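Local coordinates for endoglycosidase (PDB 6Q64), which probably hydrolyses O-glycosidic bonds of complex N-glycans, as a family 18 endoglycosidase from a gut Bacteroides, at residues A[297-300]-A[305-308]; A[259-264]-A[313-318]; A[288-293]-A[339-344]; A[93-98]-A[347-352]. The protein carries 1 engineered substitution. One frame throughout, in Å; residues are numbered along the deposited sequence.

Contact 1: A[297-300]-A[305-308]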
loop_
_atom_site.group_PDB
_atom_site.type_symbol
_atom_site.label_atom_id
_atom_site.label_comp_id
_atom_site.label_asym_id
_atom_site.label_seq_id
_atom_site.Cartn_x
_atom_site.Cartn_y
_atom_site.Cartn_z
ATOM N N TYR A 297 -1.757 15.902 -19.265
ATOM C CA TYR A 297 -1.367 15.540 -20.652
ATOM C C TYR A 297 -1.307 14.019 -20.826
ATOM O O TYR A 297 -0.479 13.539 -21.579
ATOM C CB TYR A 297 0.006 16.125 -20.975
ATOM C CG TYR A 297 1.121 15.686 -20.059
ATOM C CD1 TYR A 297 1.294 16.271 -18.818
ATOM C CD2 TYR A 297 2.029 14.716 -20.440
ATOM C CE1 TYR A 297 2.327 15.897 -17.972
ATOM C CE2 TYR A 297 3.067 14.329 -19.607
ATOM C CZ TYR A 297 3.218 14.916 -18.362
ATOM O OH TYR A 297 4.238 14.548 -17.529
ATOM N N TYR A 298 -2.153 13.271 -20.133
ATOM C CA TYR A 298 -2.272 11.800 -20.290
ATOM C C TYR A 298 -3.164 11.508 -21.487
ATOM O O TYR A 298 -4.045 12.352 -21.803
ATOM C CB TYR A 298 -2.885 11.137 -19.061
ATOM C CG TYR A 298 -2.799 9.633 -18.986
ATOM C CD1 TYR A 298 -1.655 9.005 -18.509
ATOM C CD2 TYR A 298 -3.883 8.833 -19.325
ATOM C CE1 TYR A 298 -1.581 7.623 -18.397
ATOM C CE2 TYR A 298 -3.828 7.452 -19.215
ATOM C CZ TYR A 298 -2.669 6.844 -18.751
ATOM O OH TYR A 298 -2.592 5.492 -18.589
ATOM N N THR A 299 -2.883 10.368 -22.131
ATOM C CA THR A 299 -3.690 9.758 -23.218
ATOM C C THR A 299 -4.084 8.346 -22.805
ATOM O O THR A 299 -3.173 7.539 -22.563
ATOM C CB THR A 299 -2.949 9.725 -24.553
ATOM O OG1 THR A 299 -2.151 10.917 -24.580
ATOM C CG2 THR A 299 -3.921 9.584 -25.707
ATOM N N SER A 300 -5.392 8.113 -22.680
ATOM C CA SER A 300 -6.003 6.810 -22.326
ATOM C C SER A 300 -6.307 6.060 -23.610
ATOM O O SER A 300 -6.586 6.697 -24.623
ATOM C CB SER A 300 -7.270 6.957 -21.505
ATOM O OG SER A 300 -7.849 5.690 -21.209
ATOM N N LEU A 305 -12.506 8.790 -22.116
ATOM C CA LEU A 305 -11.776 9.319 -20.932
ATOM C C LEU A 305 -10.943 10.569 -21.275
ATOM O O LEU A 305 -10.559 11.251 -20.331
ATOM C CB LEU A 305 -10.855 8.233 -20.370
ATOM C CG LEU A 305 -11.366 7.494 -19.140
ATOM C CD1 LEU A 305 -12.799 7.011 -19.320
ATOM C CD2 LEU A 305 -10.445 6.328 -18.808
ATOM N N ASN A 306 -10.611 10.849 -22.542
ATOM C CA ASN A 306 -9.630 11.926 -22.878
ATOM C C ASN A 306 -10.327 13.296 -23.034
ATOM O O ASN A 306 -9.627 14.312 -23.118
ATOM C CB ASN A 306 -8.785 11.569 -24.111
ATOM C CG ASN A 306 -7.995 10.289 -23.943
ATOM O OD1 ASN A 306 -7.417 10.020 -22.882
ATOM N ND2 ASN A 306 -7.958 9.500 -25.001
ATOM N N SER A 307 -11.655 13.330 -23.064
ATOM C CA SER A 307 -12.464 14.577 -23.055
ATOM C C SER A 307 -12.668 15.100 -21.626
ATOM O O SER A 307 -13.265 16.160 -21.461
ATOM C CB SER A 307 -13.780 14.315 -23.726
ATOM O OG SER A 307 -14.490 13.302 -23.024
HETATM N N MSE A 308 -12.130 14.370 -20.630
HETATM C CA MSE A 308 -12.438 14.512 -19.214
HETATM C C MSE A 308 -11.153 14.744 -18.419
HETATM O O MSE A 308 -10.156 14.075 -18.621
HETATM C CB MSE A 308 -13.009 13.198 -18.670
HETATM C CG MSE A 308 -14.528 13.047 -18.546
HETATM SE SE MSE A 308 -14.678 11.114 -17.973
HETATM C CE MSE A 308 -16.444 10.658 -18.772
#

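Contact 2: A[259-264]-A[313-318]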
loop_
_atom_site.group_PDB
_atom_site.type_symbol
_atom_site.label_atom_id
_atom_site.label_comp_id
_atom_site.label_asym_id
_atom_site.label_seq_id
_atom_site.Cartn_x
_atom_site.Cartn_y
_atom_site.Cartn_z
ATOM N N SER A 259 2.621 8.691 -19.533
ATOM C CA SER A 259 1.701 9.592 -20.263
ATOM C C SER A 259 0.740 8.840 -21.189
ATOM O O SER A 259 0.022 9.551 -21.943
ATOM C CB SER A 259 2.504 10.660 -20.984
ATOM O OG SER A 259 2.734 10.370 -22.357
ATOM N N SER A 260 0.722 7.489 -21.162
ATOM C CA SER A 260 -0.044 6.586 -22.090
ATOM C C SER A 260 -0.380 5.246 -21.433
ATOM O O SER A 260 0.426 4.745 -20.632
ATOM C CB SER A 260 0.698 6.323 -23.368
ATOM O OG SER A 260 1.757 5.394 -23.164
ATOM N N THR A 261 -1.536 4.677 -21.770
ATOM C CA THR A 261 -1.980 3.369 -21.228
ATOM C C THR A 261 -0.862 2.366 -21.464
ATOM O O THR A 261 -0.431 1.681 -20.528
ATOM C CB THR A 261 -3.254 2.816 -21.879
ATOM O OG1 THR A 261 -4.349 3.724 -21.720
ATOM C CG2 THR A 261 -3.655 1.492 -21.271
ATOM N N SER A 262 -0.368 2.318 -22.688
ATOM C CA SER A 262 0.494 1.183 -23.078
ATOM C C SER A 262 1.874 1.373 -22.435
ATOM O O SER A 262 2.451 0.370 -22.007
ATOM C CB SER A 262 0.437 0.921 -24.567
ATOM O OG SER A 262 1.488 1.566 -25.227
ATOM N N SER A 263 2.291 2.599 -22.145
ATOM C CA SER A 263 3.535 2.852 -21.363
ATOM C C SER A 263 3.364 2.412 -19.903
ATOM O O SER A 263 4.387 2.104 -19.255
ATOM C CB SER A 263 4.018 4.272 -21.461
ATOM O OG SER A 263 3.151 5.166 -20.781
ATOM N N VAL A 264 2.135 2.298 -19.409
ATOM C CA VAL A 264 1.890 1.841 -18.006
ATOM C C VAL A 264 1.926 0.316 -17.978
ATOM O O VAL A 264 2.582 -0.241 -17.098
ATOM C CB VAL A 264 0.554 2.371 -17.456
ATOM C CG1 VAL A 264 0.284 1.925 -16.025
ATOM C CG2 VAL A 264 0.516 3.876 -17.548
ATOM N N ILE A 313 -5.791 8.799 -13.566
ATOM C CA ILE A 313 -6.320 7.922 -12.472
ATOM C C ILE A 313 -7.527 7.101 -12.965
ATOM O O ILE A 313 -7.821 6.029 -12.396
ATOM C CB ILE A 313 -6.660 8.718 -11.202
ATOM C CG1 ILE A 313 -6.890 7.770 -10.019
ATOM C CG2 ILE A 313 -7.840 9.643 -11.455
ATOM C CD1 ILE A 313 -6.695 8.396 -8.655
ATOM N N LEU A 314 -8.244 7.548 -13.978
ATOM C CA LEU A 314 -9.486 6.819 -14.332
ATOM C C LEU A 314 -9.101 5.689 -15.268
ATOM O O LEU A 314 -9.753 4.629 -15.188
ATOM C CB LEU A 314 -10.507 7.765 -14.972
ATOM C CG LEU A 314 -10.948 8.943 -14.105
ATOM C CD1 LEU A 314 -11.891 9.840 -14.876
ATOM C CD2 LEU A 314 -11.603 8.457 -12.835
ATOM N N ASP A 315 -8.100 5.938 -16.126
ATOM C CA ASP A 315 -7.530 4.902 -17.006
ATOM C C ASP A 315 -7.014 3.787 -16.112
ATOM O O ASP A 315 -7.355 2.609 -16.359
ATOM C CB ASP A 315 -6.410 5.444 -17.888
ATOM C CG ASP A 315 -5.975 4.455 -18.957
ATOM O OD1 ASP A 315 -6.878 3.880 -19.644
ATOM O OD2 ASP A 315 -4.742 4.243 -19.057
ATOM N N TYR A 316 -6.255 4.159 -15.084
ATOM C CA TYR A 316 -5.639 3.172 -14.165
ATOM C C TYR A 316 -6.747 2.284 -13.584
ATOM O O TYR A 316 -6.724 1.058 -13.642
ATOM C CB TYR A 316 -4.793 3.871 -13.106
ATOM C CG TYR A 316 -3.511 4.483 -13.603
ATOM C CD1 TYR A 316 -3.292 4.781 -14.943
ATOM C CD2 TYR A 316 -2.486 4.774 -12.723
ATOM C CE1 TYR A 316 -2.099 5.355 -15.394
ATOM C CE2 TYR A 316 -1.303 5.380 -13.143
ATOM C CZ TYR A 316 -1.117 5.691 -14.478
ATOM O OH TYR A 316 0.042 6.277 -14.884
ATOM N N ALA A 317 -7.771 2.900 -13.036
ATOM C CA ALA A 317 -8.805 2.150 -12.294
ATOM C C ALA A 317 -9.511 1.181 -13.236
ATOM O O ALA A 317 -10.045 0.211 -12.708
ATOM C CB ALA A 317 -9.788 3.107 -11.658
ATOM N N THR A 318 -9.577 1.479 -14.535
ATOM C CA THR A 318 -10.397 0.700 -15.494
ATOM C C THR A 318 -9.493 -0.133 -16.425
ATOM O O THR A 318 -10.030 -0.587 -17.468
ATOM C CB THR A 318 -11.279 1.603 -16.355
ATOM O OG1 THR A 318 -10.386 2.445 -17.066
ATOM C CG2 THR A 318 -12.251 2.442 -15.562
#

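Contact 3: A[288-293]-A[339-344]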
loop_
_atom_site.group_PDB
_atom_site.type_symbol
_atom_site.label_atom_id
_atom_site.label_comp_id
_atom_site.label_asym_id
_atom_site.label_seq_id
_atom_site.Cartn_x
_atom_site.Cartn_y
_atom_site.Cartn_z
ATOM N N GLN A 288 1.395 16.525 -6.186
ATOM C CA GLN A 288 1.408 17.505 -7.305
ATOM C C GLN A 288 0.124 17.480 -8.148
ATOM O O GLN A 288 -0.132 18.474 -8.815
ATOM C CB GLN A 288 2.619 17.217 -8.175
ATOM C CG GLN A 288 3.864 17.926 -7.684
ATOM C CD GLN A 288 4.891 17.905 -8.791
ATOM O OE1 GLN A 288 4.951 16.961 -9.588
ATOM N NE2 GLN A 288 5.677 18.970 -8.876
ATOM N N GLY A 289 -0.642 16.392 -8.156
ATOM C CA GLY A 289 -1.735 16.223 -9.131
ATOM C C GLY A 289 -3.088 16.020 -8.482
ATOM O O GLY A 289 -4.047 15.730 -9.232
ATOM N N TRP A 290 -3.182 16.240 -7.161
ATOM C CA TRP A 290 -4.453 16.168 -6.388
ATOM C C TRP A 290 -5.516 17.005 -7.088
ATOM O O TRP A 290 -6.682 16.601 -7.077
ATOM C CB TRP A 290 -4.260 16.620 -4.943
ATOM C CG TRP A 290 -3.835 18.049 -4.806
ATOM C CD1 TRP A 290 -2.561 18.535 -4.842
ATOM C CD2 TRP A 290 -4.694 19.190 -4.607
ATOM N NE1 TRP A 290 -2.571 19.889 -4.665
ATOM C CE2 TRP A 290 -3.862 20.320 -4.516
ATOM C CE3 TRP A 290 -6.078 19.365 -4.505
ATOM C CZ2 TRP A 290 -4.368 21.602 -4.339
ATOM C CZ3 TRP A 290 -6.585 20.632 -4.331
ATOM C CH2 TRP A 290 -5.735 21.733 -4.249
ATOM N N LYS A 291 -5.135 18.142 -7.659
ATOM C CA LYS A 291 -6.144 19.064 -8.233
ATOM C C LYS A 291 -6.769 18.404 -9.450
ATOM O O LYS A 291 -7.958 18.607 -9.672
ATOM C CB LYS A 291 -5.556 20.416 -8.631
ATOM C CG LYS A 291 -6.449 21.609 -8.295
ATOM C CD LYS A 291 -5.751 22.987 -8.328
ATOM C CE LYS A 291 -4.346 23.014 -7.740
ATOM N NZ LYS A 291 -4.059 24.276 -7.009
ATOM N N THR A 292 -5.969 17.642 -10.195
ATOM C CA THR A 292 -6.216 17.326 -11.626
ATOM C C THR A 292 -6.404 15.822 -11.842
ATOM O O THR A 292 -6.732 15.456 -12.988
ATOM C CB THR A 292 -5.078 17.876 -12.495
ATOM O OG1 THR A 292 -3.817 17.524 -11.924
ATOM C CG2 THR A 292 -5.136 19.376 -12.643
ATOM N N GLY A 293 -6.256 14.999 -10.804
ATOM C CA GLY A 293 -6.299 13.524 -10.929
ATOM C C GLY A 293 -5.106 13.008 -11.719
ATOM O O GLY A 293 -5.295 12.433 -12.807
ATOM N N TYR A 339 -8.517 15.487 -0.347
ATOM C CA TYR A 339 -9.533 15.948 0.623
ATOM C C TYR A 339 -9.951 17.385 0.309
ATOM O O TYR A 339 -11.135 17.650 0.197
ATOM C CB TYR A 339 -9.055 15.758 2.061
ATOM C CG TYR A 339 -10.154 16.023 3.041
ATOM C CD1 TYR A 339 -10.409 17.319 3.488
ATOM C CD2 TYR A 339 -10.997 15.001 3.453
ATOM C CE1 TYR A 339 -11.451 17.584 4.364
ATOM C CE2 TYR A 339 -12.046 15.252 4.328
ATOM C CZ TYR A 339 -12.271 16.547 4.783
ATOM O OH TYR A 339 -13.306 16.789 5.634
ATOM N N PRO A 340 -9.058 18.385 0.181
ATOM C CA PRO A 340 -9.512 19.743 -0.088
ATOM C C PRO A 340 -10.321 19.841 -1.385
ATOM O O PRO A 340 -10.768 20.900 -1.696
ATOM C CB PRO A 340 -8.244 20.607 -0.194
ATOM C CG PRO A 340 -7.126 19.768 0.416
ATOM C CD PRO A 340 -7.619 18.332 0.467
ATOM N N ASN A 341 -10.465 18.761 -2.135
ATOM C CA ASN A 341 -11.182 18.812 -3.440
ATOM C C ASN A 341 -12.696 18.932 -3.193
ATOM O O ASN A 341 -13.155 18.684 -2.075
ATOM C CB ASN A 341 -10.898 17.584 -4.328
ATOM C CG ASN A 341 -9.705 17.742 -5.245
ATOM O OD1 ASN A 341 -9.660 18.705 -5.993
ATOM N ND2 ASN A 341 -8.772 16.796 -5.219
ATOM N N ASP A 342 -13.444 19.176 -4.266
ATOM C CA ASP A 342 -14.920 19.220 -4.259
ATOM C C ASP A 342 -15.409 18.199 -5.276
ATOM O O ASP A 342 -15.301 18.414 -6.504
ATOM C CB ASP A 342 -15.438 20.639 -4.522
ATOM C CG ASP A 342 -16.935 20.708 -4.793
ATOM O OD1 ASP A 342 -17.679 19.747 -4.413
ATOM O OD2 ASP A 342 -17.344 21.701 -5.435
ATOM N N PRO A 343 -16.001 17.088 -4.786
ATOM C CA PRO A 343 -16.066 16.786 -3.358
ATOM C C PRO A 343 -14.749 16.361 -2.754
ATOM O O PRO A 343 -13.853 16.013 -3.499
ATOM C CB PRO A 343 -16.902 15.504 -3.258
ATOM C CG PRO A 343 -16.892 14.915 -4.659
ATOM C CD PRO A 343 -16.709 16.090 -5.598
ATOM N N PRO A 344 -14.636 16.219 -1.416
ATOM C CA PRO A 344 -13.431 15.661 -0.809
ATOM C C PRO A 344 -13.233 14.211 -1.264
ATOM O O PRO A 344 -14.239 13.488 -1.293
ATOM C CB PRO A 344 -13.660 15.748 0.709
ATOM C CG PRO A 344 -15.154 15.907 0.874
ATOM C CD PRO A 344 -15.648 16.552 -0.403
#

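Contact 4: A[93-98]-A[347-352]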
loop_
_atom_site.group_PDB
_atom_site.type_symbol
_atom_site.label_atom_id
_atom_site.label_comp_id
_atom_site.label_asym_id
_atom_site.label_seq_id
_atom_site.Cartn_x
_atom_site.Cartn_y
_atom_site.Cartn_z
HETATM N N MSE A 93 -12.294 7.888 8.502
HETATM C CA MSE A 93 -13.079 8.838 7.714
HETATM C C MSE A 93 -12.704 8.788 6.236
HETATM O O MSE A 93 -13.189 9.584 5.436
HETATM C CB MSE A 93 -12.887 10.280 8.225
HETATM C CG MSE A 93 -13.482 10.584 9.610
HETATM SE SE MSE A 93 -15.292 9.873 9.880
HETATM C CE MSE A 93 -15.378 8.294 11.019
ATOM N N LEU A 94 -11.818 7.865 5.866
ATOM C CA LEU A 94 -11.447 7.705 4.473
ATOM C C LEU A 94 -12.665 7.211 3.719
ATOM O O LEU A 94 -13.522 6.560 4.290
ATOM C CB LEU A 94 -10.337 6.667 4.377
ATOM C CG LEU A 94 -8.952 7.125 4.799
ATOM C CD1 LEU A 94 -8.018 5.921 4.937
ATOM C CD2 LEU A 94 -8.434 8.127 3.788
ATOM N N PRO A 95 -12.723 7.404 2.396
ATOM C CA PRO A 95 -13.754 6.765 1.583
ATOM C C PRO A 95 -13.880 5.274 1.912
ATOM O O PRO A 95 -12.883 4.612 2.134
ATOM C CB PRO A 95 -13.240 6.968 0.167
ATOM C CG PRO A 95 -12.399 8.248 0.259
ATOM C CD PRO A 95 -11.752 8.188 1.619
ATOM N N ASP A 96 -15.113 4.801 2.008
ATOM C CA ASP A 96 -15.450 3.422 2.442
ATOM C C ASP A 96 -14.889 2.406 1.437
ATOM O O ASP A 96 -14.801 1.255 1.791
ATOM C CB ASP A 96 -16.965 3.264 2.614
ATOM C CG ASP A 96 -17.510 4.079 3.770
ATOM O OD1 ASP A 96 -16.663 4.554 4.581
ATOM O OD2 ASP A 96 -18.775 4.200 3.882
ATOM N N SER A 97 -14.531 2.832 0.236
ATOM C CA SER A 97 -14.027 1.986 -0.874
ATOM C C SER A 97 -12.506 1.774 -0.762
ATOM O O SER A 97 -11.962 1.001 -1.551
ATOM C CB SER A 97 -14.345 2.665 -2.194
ATOM O OG SER A 97 -13.848 4.018 -2.194
ATOM N N VAL A 98 -11.810 2.483 0.121
ATOM C CA VAL A 98 -10.369 2.222 0.381
ATOM C C VAL A 98 -10.223 0.898 1.131
ATOM O O VAL A 98 -10.785 0.793 2.205
ATOM C CB VAL A 98 -9.758 3.374 1.180
ATOM C CG1 VAL A 98 -8.503 2.941 1.881
ATOM C CG2 VAL A 98 -9.480 4.575 0.291
ATOM N N TRP A 347 -11.140 12.347 -6.633
ATOM C CA TRP A 347 -10.486 11.578 -7.714
ATOM C C TRP A 347 -10.448 10.109 -7.317
ATOM O O TRP A 347 -10.952 9.264 -8.065
ATOM C CB TRP A 347 -9.103 12.149 -7.980
ATOM C CG TRP A 347 -9.201 13.509 -8.587
ATOM C CD1 TRP A 347 -8.700 14.671 -8.091
ATOM C CD2 TRP A 347 -9.862 13.856 -9.810
ATOM N NE1 TRP A 347 -8.959 15.711 -8.941
ATOM C CE2 TRP A 347 -9.689 15.245 -9.995
ATOM C CE3 TRP A 347 -10.540 13.121 -10.790
ATOM C CZ2 TRP A 347 -10.202 15.918 -11.099
ATOM C CZ3 TRP A 347 -11.057 13.784 -11.880
ATOM C CH2 TRP A 347 -10.910 15.172 -12.014
ATOM N N LEU A 348 -9.942 9.816 -6.129
ATOM C CA LEU A 348 -9.973 8.421 -5.643
ATOM C C LEU A 348 -11.406 7.852 -5.727
ATOM O O LEU A 348 -11.563 6.743 -6.251
ATOM C CB LEU A 348 -9.387 8.370 -4.233
ATOM C CG LEU A 348 -9.112 6.960 -3.715
ATOM C CD1 LEU A 348 -8.140 6.209 -4.626
ATOM C CD2 LEU A 348 -8.586 7.005 -2.285
ATOM N N ARG A 349 -12.430 8.561 -5.253
ATOM C CA ARG A 349 -13.822 8.022 -5.186
ATOM C C ARG A 349 -14.364 7.728 -6.600
ATOM O O ARG A 349 -15.061 6.685 -6.832
ATOM C CB ARG A 349 -14.732 9.054 -4.530
ATOM C CG ARG A 349 -14.958 8.868 -3.042
ATOM C CD ARG A 349 -16.093 9.780 -2.609
ATOM N NE ARG A 349 -15.810 10.401 -1.333
ATOM C CZ ARG A 349 -16.012 9.821 -0.155
ATOM N NH1 ARG A 349 -16.521 8.598 -0.083
ATOM N NH2 ARG A 349 -15.719 10.476 0.959
ATOM N N LYS A 350 -14.119 8.680 -7.490
ATOM C CA LYS A 350 -14.531 8.594 -8.893
ATOM C C LYS A 350 -13.820 7.389 -9.511
ATOM O O LYS A 350 -14.500 6.533 -10.111
ATOM C CB LYS A 350 -14.157 9.879 -9.632
ATOM C CG LYS A 350 -14.965 10.134 -10.896
ATOM C CD LYS A 350 -14.542 11.399 -11.552
ATOM C CE LYS A 350 -15.715 12.282 -11.911
ATOM N NZ LYS A 350 -16.311 11.828 -13.197
ATOM N N ALA A 351 -12.498 7.332 -9.358
ATOM C CA ALA A 351 -11.647 6.271 -9.934
ATOM C C ALA A 351 -12.247 4.925 -9.541
ATOM O O ALA A 351 -12.611 4.178 -10.449
ATOM C CB ALA A 351 -10.228 6.423 -9.482
ATOM N N LEU A 352 -12.471 4.672 -8.252
ATOM C CA LEU A 352 -13.011 3.361 -7.780
ATOM C C LEU A 352 -14.441 3.146 -8.262
ATOM O O LEU A 352 -14.835 1.996 -8.377
ATOM C CB LEU A 352 -12.904 3.284 -6.263
ATOM C CG LEU A 352 -11.460 3.410 -5.796
ATOM C CD1 LEU A 352 -11.345 3.430 -4.299
ATOM C CD2 LEU A 352 -10.640 2.258 -6.371
#

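Contact 1: A[297-300]-A[305-308]
Asn306 lays its side-chain amide alongside the backbone of Ser300 and bonds to both polar backbone atoms of that residue, N and O, much as a neighbouring beta strand would. Both segments belong to the long excursion of this TIM barrel between helix 286-289 and helix 311-317, and the paired bonds draw the two arms of a tight irregular bend together, with four residues between them. Ser300 N donates to Asn306 OD1 at 2.8 Å, lying in the carbonyl plane on a lone pair, with the N-H pointing almost straight at the oxygen (166°). In return Asn306 ND2 reaches Ser300 O at 3.1 Å, and that oxygen sits nearly in the plane of the asparagine amide. Two bonds from one flat group fix its rotation. The amide gets there because CG stands anti to the carbonyl carbon of Asn306 (chi1 -59°). Asn311 ND2 bonds both Asn306 OD1 and Tyr298 O, tying the bend to the start of helix 311-317. Beside this pair of bonds, Leu305 packs against the Ser300 side chain, whose hydroxyl is bonded to Asp315; Leu305 CD2 approaches Ser300 OG to 3.6 Å.

Contact 2: A[259-264]-A[313-318]
Thr261 and Asp315 supply the polar half of this contact, which joins the first turn of helix 261-268 to the last turn of helix 311-317, two of the helices on the outside of the TIM barrel. Thr261 OG1 donates to Asp315 OD2 at 2.7 Å, meeting the oxygen on its syn side but 33° out of the carboxylate plane. The carboxylate points across the gap because its CG stands anti to the backbone N of Asp315 (chi1 -170°). It has further company: Tyr298 OH bonds the same OD2, and Ser300 OG bonds OD1, while Thr261 OG1 also takes a bond from Val301 N. With an alanine at Asp315, the hydroxyls of Thr261, Tyr298 and Ser300 would probably be left without their common acceptor, and the loop they hold would be set free to shift.

The apolar half is Val264 against Tyr316. CG2 of Val264 lies 3.7 Å from Tyr316 CE1, near the hydroxyl end of the ring, and CG1 sits over one ring face, offset toward its rim. The phenol is steadied by a bond from Tyr316 OH to Ala255 O, and both side chains reach Ile282 of strand 280-285.

Within the turn that opens helix 261-268, Ser260 is the N-cap and Ser263 OG bonds Ser260 O at 2.8 Å.

A buried carboxylate served by three hydroxyls is likely to stay ionised, with the charge spread over these bonds.

Contact 3: A[288-293]-A[339-344]
Trp290 carries nearly everything the first segment offers, meeting Asn341 with both its backbone and its ring. Trp290 O accepts a bond from Asn341 ND2 at 2.8 Å, with a nearly straight N-H (167°); the donor comes from above the carbonyl plane, while the oxygen lies close to the plane of the asparagine amide. The indole stands with CG between the backbone N and the carbonyl carbon (chi1 63°), bringing its six-membered ring to the same amide: ND2 is at the ring edge, 3.8 Å from Trp290 CE3, and the two planes are 48° apart. Pro340 CB adds a looser touch, 4.5 Å from Trp290 CZ3.

The segments follow neighbouring parallel strands, 280-285 and 329-333, so the contact joins two adjacent beta-alpha loops of the TIM barrel at its surface. Asn341 ND2 also bonds Asp338 OD1; with a leucine in its place, Trp290 O would probably lose its side-chain donor and Asp338 one of several, leaving the two loops freer to part.

Next in the chain, Lys291 lays its CB over the centre of one face of the Trp290 ring, 4.2 Å above the plane, and its O takes a weak bond from Trp347 NE1. The chain then turns, with Thr292 N bonded to Gly289 O at 2.9 Å.

Contact 4: A[93-98]-A[347-352]
The last long helix of the TIM barrel, 346-358, here packs against the loop that leads into strand 100-102, where a type I beta turn runs from Pro95 to Val98. Arg349 reaches over Pro95 so that one face of its guanidinium lies on the proline ring: Pro95 CG sits over the centre of the group, 3.9 Å above its plane, and Pro95 CB is 3.7 Å from Arg349 NH1. A bend at chi3 (-139°) brings the arginine end back onto the ring, the two side chains crossing at about a right angle, while Arg349 NE makes a weak bond to Pro344 O. Further along the turn, Ser97 OG presses on Leu352 CD1 at 3.3 Å, a snug fit. Val98 CG2 meets Leu348 CD2 at 3.7 Å, again across a right angle.

Leu348 and Leu352 are one helical turn apart, and both also rest on Ile330 of strand 329-333, so they pack between that strand and the loop. Asp96, within the turn, makes a salt bridge with Lys125 and a hydrogen bond with Tyr58. Largely apolar packing of a peripheral helix on a strand and on the connection beside it is the usual build of a beta/alpha barrel, in this case where the end of the chain returns to its beginning.

How the contacts relate
All four contacts lie within one TIM barrel, mostly around the helices and loops that flank strands 280-285 and 329-333. Contacts 1 and 2 are closest, their centres 9 Å apart, and are linked by Asp315, which bonds Tyr298 and Ser300 of contact 1; contacts 3 and 4 follow at 12 Å, joined through Trp347 and the loop at 290-293. Contacts 1 and 4 are farthest apart, at 21 Å. Helix 311-317 of contact 2 packs on helix 346-358 of contact 4 through Leu314, Ala317 and Ala351. Along the chain, contact 4 spans all the others, contact 1 falls within contacts 2 and 3, and those two interlock, so late helices and loops join each other and the loop before strand 100-102.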